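Local atomic coordinates of transcarboxylase 5S subunit (Propionibacterium freudenreichii subsp. shermanii, PDB entry 1RQB), a protein that transfers a carboxyl group from the biotin of the 1.3S subunit to pyruvate, forming oxaloacetate, with a cobalt ion in its active site. Residues L39-A52 and H292-S305. Numbering follows the deposited sequence.
Sequences LMATRMAMEDMVGA and HFKAIRPKYKKFES
Y300 and D48 hold the tightly packed part of this contact together and illustrate how one buried phenol can tie a loop to the turns that follow a helix. The Y300 hydroxyl donates to the anti lone pair of D48 OD2 at 2.6 Å and accepts from the backbone: A45 N reaches Y300 OH at 3.0 Å in a nearly straight bond (166°). One bond given and one received grip the hydroxyl. On its other oxygen D48 takes a salt bridge, K299 NZ meeting D48 OD1 at 2.7 Å from the syn side, 30° out of the carboxylate plane. Selenomethionines M40 and M44 bring their selenium atoms obliquely to the Y300 ring in Met-aromatic contacts; M40 SE lies 4.8 Å and M44 SE 4.7 Å from the ring centroid. Bends at chi2 and chi3 (both near 90°) curl the M44 chain, and M44 CE touches F293 CE2 at 3.4 Å. In this TIM-barrel carboxyltransferase, residues 39-52 link helix 31-39, which carries substrate-binding H36 and Q37, to helix 53-58; the partner is the last part of helix 283-296 and the 3-10 turns after it. M44 also packs on H36, which places this part of the contact next to the substrate site. The other end is partly exposed, its polar groups joined partly through water. There R43 lays CG over the centre of the F303 ring, a CH-pi contact, its guanidinium tilted 42° from the ring and its NH1 bonded to A41 O. Nearby, R297 grips E304 side-on through NE and NH2, while a water bridges L39 O, E304 OE1 and S305 N.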
loop_
_atom_site.group_PDB
_atom_site.type_symbol
_atom_site.label_atom_id
_atom_site.label_comp_id
_atom_site.label_asym_id
_atom_site.label_seq_id
_atom_site.Cartn_x
_atom_site.Cartn_y
_atom_site.Cartn_z
ATOM N N LEU A 39 -6.171 11.957 -3.851
ATOM C CA LEU A 39 -4.791 11.838 -4.343
ATOM C C LEU A 39 -4.324 13.032 -5.179
ATOM O O LEU A 39 -3.121 13.282 -5.254
ATOM C CB LEU A 39 -4.650 10.560 -5.170
ATOM C CG LEU A 39 -4.760 9.266 -4.354
ATOM C CD1 LEU A 39 -4.875 8.076 -5.273
ATOM C CD2 LEU A 39 -3.541 9.147 -3.440
HETATM N N MSE A 40 -5.232 13.769 -5.814
HETATM C CA MSE A 40 -4.754 14.863 -6.674
HETATM C C MSE A 40 -5.627 16.117 -6.585
HETATM O O MSE A 40 -5.931 16.762 -7.586
HETATM C CB MSE A 40 -4.590 14.361 -8.113
HETATM C CG MSE A 40 -5.762 13.635 -8.699
HETATM SE SE MSE A 40 -5.136 12.183 -9.878
HETATM C CE MSE A 40 -4.819 10.829 -8.565
ATOM N N ALA A 41 -6.010 16.433 -5.356
ATOM C CA ALA A 41 -6.767 17.643 -5.002
ATOM C C ALA A 41 -8.042 17.824 -5.830
ATOM O O ALA A 41 -8.401 18.953 -6.164
ATOM C CB ALA A 41 -5.843 18.872 -5.157
ATOM N N THR A 42 -8.718 16.729 -6.173
ATOM C CA THR A 42 -9.998 16.785 -6.896
ATOM C C THR A 42 -9.866 17.493 -8.246
ATOM O O THR A 42 -10.861 17.976 -8.784
ATOM C CB THR A 42 -11.069 17.577 -6.080
ATOM O OG1 THR A 42 -10.808 17.469 -4.672
ATOM C CG2 THR A 42 -12.453 17.035 -6.363
ATOM N N ARG A 43 -8.675 17.506 -8.839
ATOM C CA ARG A 43 -8.475 18.238 -10.097
ATOM C C ARG A 43 -8.760 17.408 -11.351
ATOM O O ARG A 43 -8.625 17.920 -12.461
ATOM C CB ARG A 43 -7.041 18.757 -10.179
ATOM C CG ARG A 43 -6.665 19.822 -9.154
ATOM C CD ARG A 43 -7.575 21.032 -9.277
ATOM N NE ARG A 43 -6.961 22.244 -8.732
ATOM C CZ ARG A 43 -6.794 22.524 -7.447
ATOM N NH1 ARG A 43 -7.197 21.680 -6.507
ATOM N NH2 ARG A 43 -6.216 23.670 -7.108
HETATM N N MSE A 44 -9.176 16.156 -11.213
HETATM C CA MSE A 44 -9.395 15.316 -12.400
HETATM C C MSE A 44 -10.394 15.945 -13.374
HETATM O O MSE A 44 -11.536 16.232 -13.018
HETATM C CB MSE A 44 -9.912 13.936 -12.018
HETATM C CG MSE A 44 -10.202 13.104 -13.236
HETATM SE SE MSE A 44 -8.640 12.121 -13.724
HETATM C CE MSE A 44 -9.025 10.663 -12.656
ATOM N N ALA A 45 -9.968 16.092 -14.623
ATOM C CA ALA A 45 -10.817 16.682 -15.669
ATOM C C ALA A 45 -11.731 15.607 -16.259
ATOM O O ALA A 45 -11.329 14.459 -16.441
ATOM C CB ALA A 45 -9.950 17.285 -16.763
HETATM N N MSE A 46 -12.954 16.008 -16.591
HETATM C CA MSE A 46 -13.947 15.086 -17.160
HETATM C C MSE A 46 -13.383 14.420 -18.418
HETATM O O MSE A 46 -13.605 13.233 -18.651
HETATM C CB MSE A 46 -15.240 15.842 -17.493
HETATM C CG MSE A 46 -16.355 14.932 -17.967
HETATM SE SE MSE A 46 -16.763 13.567 -16.603
HETATM C CE MSE A 46 -18.654 13.341 -16.997
ATOM N N GLU A 47 -12.629 15.180 -19.213
ATOM C CA GLU A 47 -12.036 14.661 -20.454
ATOM C C GLU A 47 -11.152 13.444 -20.169
ATOM O O GLU A 47 -11.029 12.547 -21.001
ATOM C CB GLU A 47 -11.195 15.757 -21.138
ATOM C CG GLU A 47 -10.077 16.323 -20.263
ATOM C CD GLU A 47 -9.423 17.585 -20.828
ATOM O OE1 GLU A 47 -10.148 18.575 -21.079
ATOM O OE2 GLU A 47 -8.180 17.589 -21.003
ATOM N N ASP A 48 -10.550 13.401 -18.986
ATOM C CA ASP A 48 -9.636 12.305 -18.634
ATOM C C ASP A 48 -10.372 11.119 -18.005
ATOM O O ASP A 48 -9.757 10.084 -17.748
ATOM C CB ASP A 48 -8.556 12.813 -17.663
ATOM C CG ASP A 48 -7.510 13.703 -18.349
ATOM O OD1 ASP A 48 -7.182 13.443 -19.524
ATOM O OD2 ASP A 48 -6.993 14.650 -17.713
HETATM N N MSE A 49 -11.676 11.235 -17.775
HETATM C CA MSE A 49 -12.425 10.147 -17.126
HETATM C C MSE A 49 -13.418 9.448 -18.060
HETATM O O MSE A 49 -13.605 8.237 -17.958
HETATM C CB MSE A 49 -13.229 10.678 -15.927
HETATM C CG MSE A 49 -12.421 11.252 -14.786
HETATM SE SE MSE A 49 -13.571 11.710 -13.246
HETATM C CE MSE A 49 -14.044 13.530 -13.722
ATOM N N VAL A 50 -14.071 10.190 -18.952
ATOM C CA VAL A 50 -15.125 9.613 -19.800
ATOM C C VAL A 50 -14.682 8.361 -20.559
ATOM O O VAL A 50 -15.488 7.460 -20.782
ATOM C CB VAL A 50 -15.702 10.635 -20.814
ATOM C CG1 VAL A 50 -16.433 11.743 -20.059
ATOM C CG2 VAL A 50 -14.597 11.201 -21.696
ATOM N N GLY A 51 -13.419 8.304 -20.962
ATOM C CA GLY A 51 -12.938 7.148 -21.697
ATOM C C GLY A 51 -12.976 5.818 -20.959
ATOM O O GLY A 51 -12.861 4.764 -21.583
ATOM N N ALA A 52 -13.160 5.844 -19.643
ATOM C CA ALA A 52 -13.186 4.595 -18.867
ATOM C C ALA A 52 -14.611 4.240 -18.436
ATOM O O ALA A 52 -14.841 3.168 -17.879
ATOM C CB ALA A 52 -12.296 4.744 -17.618
ATOM N N HIS A 292 -6.164 2.630 -18.257
ATOM C CA HIS A 292 -6.656 3.957 -18.652
ATOM C C HIS A 292 -6.118 5.023 -17.696
ATOM O O HIS A 292 -5.551 6.028 -18.122
ATOM C CB HIS A 292 -8.179 3.997 -18.594
ATOM C CG HIS A 292 -8.742 5.345 -18.905
ATOM N ND1 HIS A 292 -8.970 5.772 -20.195
ATOM C CD2 HIS A 292 -9.046 6.392 -18.102
ATOM C CE1 HIS A 292 -9.389 7.026 -20.175
ATOM N NE2 HIS A 292 -9.442 7.427 -18.917
ATOM N N PHE A 293 -6.299 4.808 -16.397
ATOM C CA PHE A 293 -5.866 5.832 -15.435
ATOM C C PHE A 293 -4.348 5.836 -15.241
ATOM O O PHE A 293 -3.779 6.859 -14.868
ATOM C CB PHE A 293 -6.612 5.679 -14.113
ATOM C CG PHE A 293 -8.050 6.121 -14.203
ATOM C CD1 PHE A 293 -9.071 5.192 -14.338
ATOM C CD2 PHE A 293 -8.363 7.481 -14.282
ATOM C CE1 PHE A 293 -10.398 5.604 -14.560
ATOM C CE2 PHE A 293 -9.680 7.909 -14.507
ATOM C CZ PHE A 293 -10.701 6.968 -14.649
ATOM N N LYS A 294 -3.687 4.719 -15.505
ATOM C CA LYS A 294 -2.227 4.682 -15.346
ATOM C C LYS A 294 -1.587 5.656 -16.339
ATOM O O LYS A 294 -0.589 6.309 -16.037
ATOM C CB LYS A 294 -1.690 3.270 -15.598
ATOM C CG LYS A 294 -0.175 3.201 -15.440
ATOM C CD LYS A 294 0.383 1.807 -15.676
ATOM C CE LYS A 294 1.903 1.814 -15.503
ATOM N NZ LYS A 294 2.349 2.441 -14.209
ATOM N N ALA A 295 -2.183 5.762 -17.517
ATOM C CA ALA A 295 -1.666 6.643 -18.574
ATOM C C ALA A 295 -1.994 8.109 -18.282
ATOM O O ALA A 295 -1.273 9.012 -18.705
ATOM C CB ALA A 295 -2.274 6.230 -19.925
ATOM N N ILE A 296 -3.057 8.354 -17.531
ATOM C CA ILE A 296 -3.499 9.729 -17.252
ATOM C C ILE A 296 -2.899 10.311 -15.970
ATOM O O ILE A 296 -2.632 11.509 -15.899
ATOM C CB ILE A 296 -5.049 9.754 -17.155
ATOM C CG1 ILE A 296 -5.634 9.775 -18.565
ATOM C CG2 ILE A 296 -5.538 10.921 -16.285
ATOM C CD1 ILE A 296 -7.116 9.596 -18.602
ATOM N N ARG A 297 -2.643 9.486 -14.967
ATOM C CA ARG A 297 -2.199 10.015 -13.668
ATOM C C ARG A 297 -0.924 10.861 -13.713
ATOM O O ARG A 297 -0.834 11.861 -13.001
ATOM C CB ARG A 297 -2.059 8.888 -12.654
ATOM C CG ARG A 297 -1.747 9.397 -11.256
ATOM C CD ARG A 297 -1.771 8.270 -10.257
ATOM N NE ARG A 297 -1.470 8.758 -8.922
ATOM C CZ ARG A 297 -1.494 7.997 -7.835
ATOM N NH1 ARG A 297 -1.819 6.707 -7.934
ATOM N NH2 ARG A 297 -1.175 8.515 -6.658
ATOM N N PRO A 298 0.087 10.495 -14.526
ATOM C CA PRO A 298 1.297 11.333 -14.530
ATOM C C PRO A 298 1.081 12.820 -14.827
ATOM O O PRO A 298 1.869 13.663 -14.400
ATOM C CB PRO A 298 2.188 10.654 -15.575
ATOM C CG PRO A 298 1.759 9.215 -15.487
ATOM C CD PRO A 298 0.253 9.350 -15.435
ATOM N N LYS A 299 0.009 13.142 -15.548
ATOM C CA LYS A 299 -0.290 14.538 -15.902
ATOM C C LYS A 299 -0.698 15.360 -14.676
ATOM O O LYS A 299 -0.700 16.589 -14.725
ATOM C CB LYS A 299 -1.419 14.610 -16.939
ATOM C CG LYS A 299 -1.108 13.910 -18.251
ATOM C CD LYS A 299 -2.164 14.198 -19.321
ATOM C CE LYS A 299 -3.571 13.808 -18.898
ATOM N NZ LYS A 299 -4.544 14.033 -20.015
ATOM N N TYR A 300 -1.025 14.696 -13.570
ATOM C CA TYR A 300 -1.476 15.402 -12.363
ATOM C C TYR A 300 -0.387 15.438 -11.288
ATOM O O TYR A 300 -0.672 15.718 -10.125
ATOM C CB TYR A 300 -2.734 14.711 -11.810
ATOM C CG TYR A 300 -3.935 14.903 -12.711
ATOM C CD1 TYR A 300 -4.144 14.087 -13.830
ATOM C CD2 TYR A 300 -4.822 15.962 -12.485
ATOM C CE1 TYR A 300 -5.213 14.330 -14.705
ATOM C CE2 TYR A 300 -5.881 16.213 -13.346
ATOM C CZ TYR A 300 -6.073 15.405 -14.446
ATOM O OH TYR A 300 -7.121 15.676 -15.286
ATOM N N LYS A 301 0.863 15.213 -11.676
ATOM C CA LYS A 301 1.964 15.161 -10.704
ATOM C C LYS A 301 2.058 16.422 -9.841
ATOM O O LYS A 301 2.449 16.336 -8.679
ATOM C CB LYS A 301 3.304 14.936 -11.405
ATOM C CG LYS A 301 3.735 16.061 -12.322
ATOM C CD LYS A 301 5.118 15.773 -12.890
ATOM C CE LYS A 301 6.136 15.587 -11.768
ATOM N NZ LYS A 301 7.512 15.302 -12.275
ATOM N N LYS A 302 1.721 17.590 -10.380
ATOM C CA LYS A 302 1.835 18.830 -9.595
ATOM C C LYS A 302 0.854 18.846 -8.421
ATOM O O LYS A 302 0.959 19.702 -7.544
ATOM C CB LYS A 302 1.564 20.073 -10.466
ATOM C CG LYS A 302 2.527 20.318 -11.635
ATOM C CD LYS A 302 3.970 20.537 -11.165
ATOM C CE LYS A 302 4.885 20.874 -12.351
ATOM N NZ LYS A 302 6.259 21.237 -11.901
ATOM N N PHE A 303 -0.112 17.930 -8.384
ATOM C CA PHE A 303 -1.093 17.953 -7.288
ATOM C C PHE A 303 -0.961 16.730 -6.375
ATOM O O PHE A 303 -1.778 16.549 -5.473
ATOM C CB PHE A 303 -2.530 17.986 -7.843
ATOM C CG PHE A 303 -2.806 19.143 -8.761
ATOM C CD1 PHE A 303 -2.681 18.999 -10.139
ATOM C CD2 PHE A 303 -3.173 20.379 -8.244
ATOM C CE1 PHE A 303 -2.919 20.076 -10.996
ATOM C CE2 PHE A 303 -3.413 21.471 -9.086
ATOM C CZ PHE A 303 -3.286 21.322 -10.462
ATOM N N GLU A 304 0.061 15.900 -6.571
ATOM C CA GLU A 304 0.227 14.678 -5.768
ATOM C C GLU A 304 0.797 14.968 -4.378
ATOM O O GLU A 304 1.429 15.998 -4.148
ATOM C CB GLU A 304 1.178 13.705 -6.471
ATOM C CG GLU A 304 0.715 13.171 -7.807
ATOM C CD GLU A 304 -0.098 11.887 -7.682
ATOM O OE1 GLU A 304 0.017 11.197 -6.645
ATOM O OE2 GLU A 304 -0.837 11.558 -8.633
ATOM N N SER A 305 0.573 14.018 -3.461
ATOM C CA SER A 305 1.077 14.073 -2.080
ATOM C C SER A 305 2.381 13.277 -2.014
ATOM O O SER A 305 2.659 12.467 -2.896
ATOM C CB SER A 305 0.068 13.464 -1.105
ATOM O OG SER A 305 -1.035 14.329 -0.918
HETATM O O HOH W 1 -0.995 11.964 -4.254
#